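Local coordinates for protein leucyl-tRNA synthetase subunit alpha (Aquifex aeolicus, PDB 3O0A) that joins leucine to its tRNA as part of leucyl-tRNA synthetase, and through its CP1 hydrolytic domain probably clears tRNA charged with the wrong amino acid, at residues M93-R96 against E97-E101; G106-L109 against G110-T114; D193-T196 against A197-K200; I201-W204 against L205-G209. All coordinates share one frame; numbering follows the deposited sequence.

Contact 1 of 4, residues M93-R96 against E97-E101; sequences MSTR and ERTME
Ser94 and Glu97 grip each other in a capping box at the start of the short helix 95-99. Ser94 OG accepts from Glu97 N at 3.0 Å. In return Glu97 OE1 takes Ser94 N at 2.9 Å, almost straight (174°) and met from above the carboxylate plane. Glu97 CG lies beside its own backbone N (chi1 -67°) and the chain beyond is extended, which carries the carboxylate back to the Ser94 amide; Met93 crosses it at about a right angle, SD 3.9 Å from Glu97 OE1. One turn on, Thr99 OG1 donates to Thr95 O at 2.7 Å, while Arg98 N reaches Thr95 O from the other face of the carbonyl plane. A valine in place of Thr99 would probably leave Thr95 O with the Arg98 amide but without its hydroxyl donor, and the end of the turn less firmly tied. Arg96 O accepts from both Thr99 N and Met100 N, and the side chains of Arg96 and Met100 run side by side, Arg96 CG 3.3 Å from Met100 SD. Further out, a water bridges Arg96 NH2 and Glu97 OE2, another joins Met93 O to Arg98 NH1, and the Arg98 guanidinium bonds Glu61 and Asn128 O. At the amino end of this short helix the Glu97 carboxylate would probably be favoured by the amides there, two of which the box satisfies.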
# COMPACT_ATOMS: atom_id res chain seq x y z
N MET A 93 11.31 -19.40 -0.69
CA MET A 93 11.38 -19.09 0.74
C MET A 93 10.13 -19.53 1.46
O MET A 93 9.00 -19.26 0.99
CB MET A 93 11.59 -17.59 0.96
CG MET A 93 12.85 -17.00 0.32
SD MET A 93 14.30 -17.51 1.24
CE MET A 93 14.88 -18.85 0.19
N SER A 94 10.33 -20.13 2.62
CA SER A 94 9.23 -20.54 3.52
C SER A 94 8.61 -19.34 4.24
O SER A 94 9.16 -18.25 4.22
CB SER A 94 9.77 -21.50 4.57
OG SER A 94 10.64 -20.82 5.49
N THR A 95 7.47 -19.56 4.88
CA THR A 95 6.84 -18.51 5.67
C THR A 95 7.81 -17.99 6.75
O THR A 95 7.96 -16.76 6.90
CB THR A 95 5.49 -18.96 6.27
OG1 THR A 95 4.60 -19.26 5.18
CG2 THR A 95 4.87 -17.81 7.06
N ARG A 96 8.48 -18.90 7.43
CA ARG A 96 9.44 -18.53 8.48
C ARG A 96 10.55 -17.66 7.87
O ARG A 96 10.85 -16.59 8.40
CB ARG A 96 10.01 -19.75 9.18
CG ARG A 96 10.99 -19.38 10.31
CD ARG A 96 11.61 -20.61 10.94
NE ARG A 96 12.48 -21.31 10.00
CZ ARG A 96 12.70 -22.61 10.03
NH1 ARG A 96 12.11 -23.38 10.95
NH2 ARG A 96 13.51 -23.16 9.14
N GLU A 97 11.10 -18.11 6.75
CA GLU A 97 12.21 -17.41 6.05
C GLU A 97 11.85 -16.04 5.48
O GLU A 97 12.75 -15.26 5.14
CB GLU A 97 12.78 -18.29 4.93
CG GLU A 97 13.46 -19.53 5.47
CD GLU A 97 13.70 -20.62 4.43
OE1 GLU A 97 13.13 -20.54 3.31
OE2 GLU A 97 14.44 -21.57 4.75
N ARG A 98 10.56 -15.76 5.31
CA ARG A 98 10.10 -14.49 4.75
C ARG A 98 9.68 -13.48 5.81
O ARG A 98 9.45 -12.29 5.50
CB ARG A 98 8.93 -14.72 3.78
CG ARG A 98 9.40 -15.33 2.46
CD ARG A 98 8.25 -15.67 1.56
NE ARG A 98 7.31 -14.54 1.51
CZ ARG A 98 6.29 -14.44 0.67
NH1 ARG A 98 6.06 -15.39 -0.23
NH2 ARG A 98 5.49 -13.37 0.74
N THR A 99 9.52 -13.96 7.04
CA THR A 99 8.96 -13.18 8.14
C THR A 99 9.87 -13.14 9.37
O THR A 99 9.66 -12.32 10.27
CB THR A 99 7.58 -13.73 8.58
OG1 THR A 99 7.74 -15.08 9.01
CG2 THR A 99 6.57 -13.68 7.42
N MET A 100 10.84 -14.04 9.44
CA MET A 100 11.88 -13.92 10.48
C MET A 100 12.80 -12.79 10.07
O MET A 100 13.85 -13.00 9.46
CB MET A 100 12.62 -15.24 10.75
CG MET A 100 12.06 -15.98 11.95
SD MET A 100 12.85 -17.55 12.30
CE MET A 100 14.15 -17.03 13.42
N GLU A 101 12.36 -11.59 10.42
CA GLU A 101 12.81 -10.32 9.85
C GLU A 101 14.07 -9.78 10.52
O GLU A 101 13.99 -9.08 11.53
CB GLU A 101 11.68 -9.30 10.02
CG GLU A 101 10.92 -9.47 11.33
CD GLU A 101 10.30 -8.19 11.84
OE1 GLU A 101 9.35 -7.69 11.20
OE2 GLU A 101 10.76 -7.69 12.89
O HOH W 1 7.13 -18.08 -0.77
O HOH W 2 15.14 -21.76 7.21

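Contact 2 of 4, residues G106-L109 against G110-T114; sequences GVFL and GVYAT
Phe108 lays one face of its ring over the backbone of Gly110 and turns its edge toward Tyr112. CG of Phe108 stands anti to the backbone N (chi1 174°), which swings the ring forward over the corner where the strand bends. Gly110 N sits 3.3 Å above the ring plane of Phe108, over its centre, and Gly110 CA makes a CH-pi contact 3.6 Å from the Phe108 ring centroid. Tyr112 has CG beside its backbone N, and its ring comes back to meet Phe108 in an offset edge-to-face pair, centroids of the Phe108 and Tyr112 rings 5.6 Å apart and planes at 66°. The closest carbons are Phe108 CZ and Tyr112 CZ, at 3.7 Å. Gly110 has a positive phi, where a CB would be jammed against Leu109 O, so the corner itself calls for glycine. An alanine in place of Phe108 would probably uncover the Gly110 backbone and leave the Tyr112 ring without its aromatic mate. Leu109 and Val111, the residues flanking the corner, are buried. The bend sets strands 106-109 and 111-114 at 79° to each other. Both arms pair with strand 121-127 in a beta hairpin: Phe108 also meets Trp125 and Pro123, Tyr112 touches Pro123, and Leu109 and Val111 pack on Leu68 of helix 64-74, with Val83 of helix 80-91 beside Leu109.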
# COMPACT_ATOMS: atom_id res chain seq x y z
N GLY A 106 12.62 -6.14 -0.37
CA GLY A 106 11.62 -5.76 -1.36
C GLY A 106 12.19 -5.08 -2.59
O GLY A 106 13.39 -4.83 -2.69
N VAL A 107 11.29 -4.76 -3.51
CA VAL A 107 11.67 -4.18 -4.80
C VAL A 107 10.60 -3.18 -5.22
O VAL A 107 9.41 -3.38 -4.95
CB VAL A 107 11.84 -5.26 -5.90
CG1 VAL A 107 13.07 -6.14 -5.62
CG2 VAL A 107 10.58 -6.12 -6.07
N PHE A 108 11.04 -2.08 -5.83
CA PHE A 108 10.10 -1.03 -6.27
C PHE A 108 9.56 -1.43 -7.64
O PHE A 108 10.33 -1.81 -8.53
CB PHE A 108 10.84 0.31 -6.33
CG PHE A 108 10.05 1.46 -6.90
CD1 PHE A 108 8.72 1.68 -6.55
CD2 PHE A 108 10.67 2.35 -7.78
CE1 PHE A 108 8.01 2.77 -7.09
CE2 PHE A 108 10.00 3.44 -8.32
CZ PHE A 108 8.66 3.66 -7.97
N LEU A 109 8.24 -1.35 -7.80
CA LEU A 109 7.59 -1.72 -9.06
C LEU A 109 7.54 -0.59 -10.11
O LEU A 109 7.15 -0.82 -11.25
CB LEU A 109 6.18 -2.28 -8.79
CG LEU A 109 6.11 -3.46 -7.81
CD1 LEU A 109 4.66 -4.01 -7.77
CD2 LEU A 109 7.14 -4.59 -8.12
N GLY A 110 7.94 0.62 -9.72
CA GLY A 110 8.07 1.71 -10.67
C GLY A 110 6.79 2.48 -10.95
O GLY A 110 6.74 3.29 -11.88
N VAL A 111 5.75 2.22 -10.17
CA VAL A 111 4.49 2.95 -10.34
C VAL A 111 4.09 3.56 -9.01
O VAL A 111 4.55 3.12 -7.95
CB VAL A 111 3.34 2.05 -10.87
CG1 VAL A 111 3.69 1.53 -12.29
CG2 VAL A 111 3.06 0.87 -9.91
N TYR A 112 3.21 4.56 -9.08
CA TYR A 112 2.69 5.23 -7.90
C TYR A 112 1.17 5.10 -7.85
O TYR A 112 0.47 5.39 -8.83
CB TYR A 112 3.10 6.69 -7.91
CG TYR A 112 4.60 6.87 -7.85
CD1 TYR A 112 5.38 6.75 -9.00
CD2 TYR A 112 5.23 7.11 -6.63
CE1 TYR A 112 6.77 6.89 -8.93
CE2 TYR A 112 6.61 7.27 -6.57
CZ TYR A 112 7.37 7.15 -7.71
OH TYR A 112 8.73 7.31 -7.62
N ALA A 113 0.68 4.63 -6.72
CA ALA A 113 -0.75 4.48 -6.51
C ALA A 113 -1.28 5.77 -5.90
O ALA A 113 -0.64 6.38 -5.05
CB ALA A 113 -1.01 3.32 -5.57
N THR A 114 -2.47 6.17 -6.34
CA THR A 114 -3.15 7.28 -5.72
C THR A 114 -3.87 6.78 -4.48
O THR A 114 -4.59 5.78 -4.52
CB THR A 114 -4.14 7.92 -6.70
OG1 THR A 114 -3.42 8.34 -7.87
CG2 THR A 114 -4.84 9.12 -6.06

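Contact 3 of 4, residues D193-T196 against A197-K200; sequences DSET and AKRK
Ala197 sits in the first turn of helix 194-207, its amide N bonded to Asp193 O at 2.9 Å. Asp193 holds the N-cap position, yet its side chain makes no capping bond; the first i to i+4 link of the helix comes from its carbonyl instead. The methyl of Ala197 lies against the backbone, CB 3.4 Å from Ser194 O, and also touches Leu183 of strand 182-183. Lys198 follows, its amide bonded to Ser194 O, with a weak second bond to Glu195 O. Its side chain is extended beyond CG, while Glu195 is folded at chi2 (-54°), so the two lie side by side and point the same way. The ammonium thereby meets both carboxylate oxygens in an i to i+3 salt bridge: Lys198 NZ is 2.9 Å from Glu195 OE1, which it meets on the syn side, and has a weaker bond to Glu195 OE2 at 3.0 Å. Asp48 touches Lys198, and Ser194 OG is bonded to Gly181 N, which ties this end of the helix to the chain before strand 182-183. Arg199 bends at chi3 (77°), and a water in the plane at the edge of its guanidinium accepts from Arg199 NH2 at 2.6 Å and also meets Thr196 OG1. Lys200 closes the series, its amide bonded to Thr196 O, and its aliphatic stem runs beside Thr196, with Lys200 CG 4.0 Å from Thr196 CG2.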
# COMPACT_ATOMS: atom_id res chain seq x y z
N ASP A 193 -11.01 10.92 17.47
CA ASP A 193 -10.43 9.75 18.13
C ASP A 193 -10.32 8.65 17.10
O ASP A 193 -11.21 8.48 16.25
CB ASP A 193 -11.29 9.28 19.31
CG ASP A 193 -11.52 10.37 20.34
OD1 ASP A 193 -10.60 11.20 20.58
OD2 ASP A 193 -12.61 10.40 20.94
N SER A 194 -9.22 7.92 17.15
CA SER A 194 -8.88 7.00 16.06
C SER A 194 -9.89 5.87 15.90
O SER A 194 -10.16 5.45 14.77
CB SER A 194 -7.44 6.49 16.20
OG SER A 194 -7.17 5.97 17.50
N GLU A 195 -10.48 5.40 17.00
CA GLU A 195 -11.51 4.35 16.89
C GLU A 195 -12.75 4.84 16.13
O GLU A 195 -13.24 4.16 15.22
CB GLU A 195 -11.89 3.75 18.25
CG GLU A 195 -10.76 2.97 18.94
CD GLU A 195 -10.15 1.87 18.06
OE1 GLU A 195 -10.90 0.99 17.58
OE2 GLU A 195 -8.92 1.90 17.84
N THR A 196 -13.22 6.04 16.47
CA THR A 196 -14.32 6.69 15.74
C THR A 196 -13.96 6.90 14.26
O THR A 196 -14.80 6.68 13.37
CB THR A 196 -14.70 8.03 16.38
OG1 THR A 196 -15.07 7.81 17.75
CG2 THR A 196 -15.87 8.68 15.63
N ALA A 197 -12.72 7.30 14.02
CA ALA A 197 -12.23 7.55 12.67
C ALA A 197 -12.25 6.30 11.79
O ALA A 197 -12.43 6.41 10.58
CB ALA A 197 -10.82 8.13 12.71
N LYS A 198 -12.06 5.13 12.39
CA LYS A 198 -12.16 3.89 11.61
C LYS A 198 -13.50 3.83 10.88
O LYS A 198 -13.54 3.61 9.67
CB LYS A 198 -11.98 2.65 12.49
CG LYS A 198 -10.55 2.39 12.91
CD LYS A 198 -10.47 1.20 13.86
CE LYS A 198 -9.07 1.06 14.44
NZ LYS A 198 -9.07 0.02 15.52
N ARG A 199 -14.59 4.04 11.62
CA ARG A 199 -15.93 4.02 11.05
C ARG A 199 -16.17 5.17 10.07
O ARG A 199 -16.70 4.96 8.98
CB ARG A 199 -16.96 4.07 12.17
CG ARG A 199 -18.40 4.11 11.72
CD ARG A 199 -19.34 3.68 12.85
NE ARG A 199 -19.56 4.72 13.86
CZ ARG A 199 -18.88 4.85 15.00
NH1 ARG A 199 -17.87 4.04 15.31
NH2 ARG A 199 -19.20 5.83 15.84
N LYS A 200 -15.82 6.38 10.49
CA LYS A 200 -16.14 7.57 9.69
C LYS A 200 -15.39 7.54 8.37
O LYS A 200 -15.98 7.84 7.32
CB LYS A 200 -15.83 8.87 10.47
CG LYS A 200 -16.64 9.09 11.75
CD LYS A 200 -18.13 9.18 11.47
CE LYS A 200 -18.89 9.42 12.77
NZ LYS A 200 -20.30 9.66 12.48
O HOH W 3 -17.44 5.80 17.78

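Contact 4 of 4, residues I201-W204 against L205-G209; sequences ITEW and LQDRG
Leu205 N bonds Ile201 O almost straight (174°), the i to i+4 pattern carries on through Arg208, and Gly209, at positive phi, ends helix 194-207 in a Schellman motif, its N bonded to Gln206 O. On the buried side Leu205 CD1 packs against Ile201 CG2 at 3.9 Å, with Ile8 of strand 6-13 beside Leu205. Glu203 and Asp207 bring two carboxylates together, Glu203 OE1 only 2.9 Å from Asp207 OD1, a pairing of like charges that would probably raise the proton affinity of one of them. A water makes weak bonds to Glu203 OE1 and to Gln206 OE1, whose stronger partner is Lys213 N. Trp204, its CG anti to the backbone N (chi1 178°), spreads its indole alongside Arg208, and Phe189 meets the same ring edge-to-face. The Arg208 chain, bent at chi3, lies over one face of the indole: CD makes a CH-pi contact, 3.8 Å from the centroid of the five-membered ring of Trp204, and the guanidinium a cation-pi contact over the six-membered ring. Arg208 NH1 also bonds Pro116 O, and lies 3.2 Å from Trp204 CH2, offset toward the rim of the ring.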
# COMPACT_ATOMS: atom_id res chain seq x y z
N ILE A 201 -14.11 7.17 8.40
CA ILE A 201 -13.31 7.07 7.17
C ILE A 201 -13.82 5.95 6.26
O ILE A 201 -13.95 6.13 5.04
CB ILE A 201 -11.79 6.93 7.47
CG1 ILE A 201 -11.27 8.26 8.02
CG2 ILE A 201 -11.03 6.46 6.21
CD1 ILE A 201 -9.89 8.22 8.65
N THR A 202 -14.14 4.81 6.86
CA THR A 202 -14.62 3.67 6.08
C THR A 202 -15.95 4.02 5.40
O THR A 202 -16.12 3.73 4.21
CB THR A 202 -14.76 2.38 6.92
OG1 THR A 202 -13.51 2.05 7.53
CG2 THR A 202 -15.14 1.22 6.02
N GLU A 203 -16.87 4.66 6.12
CA GLU A 203 -18.15 5.05 5.50
C GLU A 203 -17.98 6.05 4.36
O GLU A 203 -18.67 5.96 3.35
CB GLU A 203 -19.15 5.61 6.52
CG GLU A 203 -20.36 6.33 5.86
CD GLU A 203 -21.37 5.40 5.15
OE1 GLU A 203 -20.98 4.62 4.25
OE2 GLU A 203 -22.58 5.49 5.49
N TRP A 204 -17.07 7.00 4.54
CA TRP A 204 -16.78 8.01 3.53
C TRP A 204 -16.24 7.36 2.25
O TRP A 204 -16.69 7.65 1.15
CB TRP A 204 -15.77 9.01 4.09
CG TRP A 204 -15.31 10.11 3.17
CD1 TRP A 204 -16.07 11.07 2.55
CD2 TRP A 204 -13.95 10.39 2.84
NE1 TRP A 204 -15.25 11.92 1.82
CE2 TRP A 204 -13.95 11.53 1.99
CE3 TRP A 204 -12.73 9.79 3.16
CZ2 TRP A 204 -12.78 12.07 1.48
CZ3 TRP A 204 -11.56 10.33 2.64
CH2 TRP A 204 -11.60 11.46 1.81
N LEU A 205 -15.25 6.49 2.41
CA LEU A 205 -14.73 5.76 1.26
C LEU A 205 -15.82 4.92 0.58
O LEU A 205 -15.88 4.86 -0.65
CB LEU A 205 -13.57 4.87 1.69
CG LEU A 205 -12.31 5.67 2.03
CD1 LEU A 205 -11.32 4.76 2.74
CD2 LEU A 205 -11.68 6.27 0.78
N GLN A 206 -16.66 4.28 1.40
CA GLN A 206 -17.73 3.43 0.89
C GLN A 206 -18.76 4.25 0.12
O GLN A 206 -19.21 3.82 -0.93
CB GLN A 206 -18.40 2.64 2.01
CG GLN A 206 -19.16 1.41 1.50
CD GLN A 206 -19.67 0.51 2.62
OE1 GLN A 206 -18.91 0.07 3.49
NE2 GLN A 206 -20.96 0.23 2.60
N ASP A 207 -19.10 5.42 0.65
CA ASP A 207 -20.00 6.37 -0.04
C ASP A 207 -19.46 6.75 -1.41
O ASP A 207 -20.22 6.98 -2.35
CB ASP A 207 -20.20 7.63 0.80
CG ASP A 207 -21.12 7.41 2.00
OD1 ASP A 207 -21.82 6.37 2.08
OD2 ASP A 207 -21.14 8.30 2.88
N ARG A 208 -18.13 6.82 -1.51
CA ARG A 208 -17.43 7.20 -2.73
C ARG A 208 -17.10 6.03 -3.66
O ARG A 208 -16.47 6.21 -4.70
CB ARG A 208 -16.13 7.95 -2.37
CG ARG A 208 -16.36 9.30 -1.67
CD ARG A 208 -15.06 9.87 -1.15
NE ARG A 208 -14.06 10.00 -2.20
CZ ARG A 208 -12.75 9.88 -1.98
NH1 ARG A 208 -12.29 9.65 -0.76
NH2 ARG A 208 -11.90 10.00 -3.00
N GLY A 209 -17.51 4.82 -3.27
CA GLY A 209 -17.21 3.61 -4.03
C GLY A 209 -15.75 3.20 -4.04
O GLY A 209 -15.32 2.47 -4.94
O HOH W 4 -19.36 1.87 5.40

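How the contacts relate
From the N terminus the four contacts follow in series, each local to one continuous stretch, so none nests in or crosses another. Contact 1 closes the first turn of helix 95-99 at the surface, and the chain then runs into strand 106-114, whose corner is contact 2, nearer the middle of the domain; the nearest atoms of these two are about 9 Å apart. Contacts 3 and 4 adjoin along helix 194-207, one at its start and one at its end, with centres 13 Å apart. They lie across the chain's centre from contact 2, yet 201-209 comes within about 8 Å of 106-114 at the nearest atoms. Contact 4 leads on to strand 211-213.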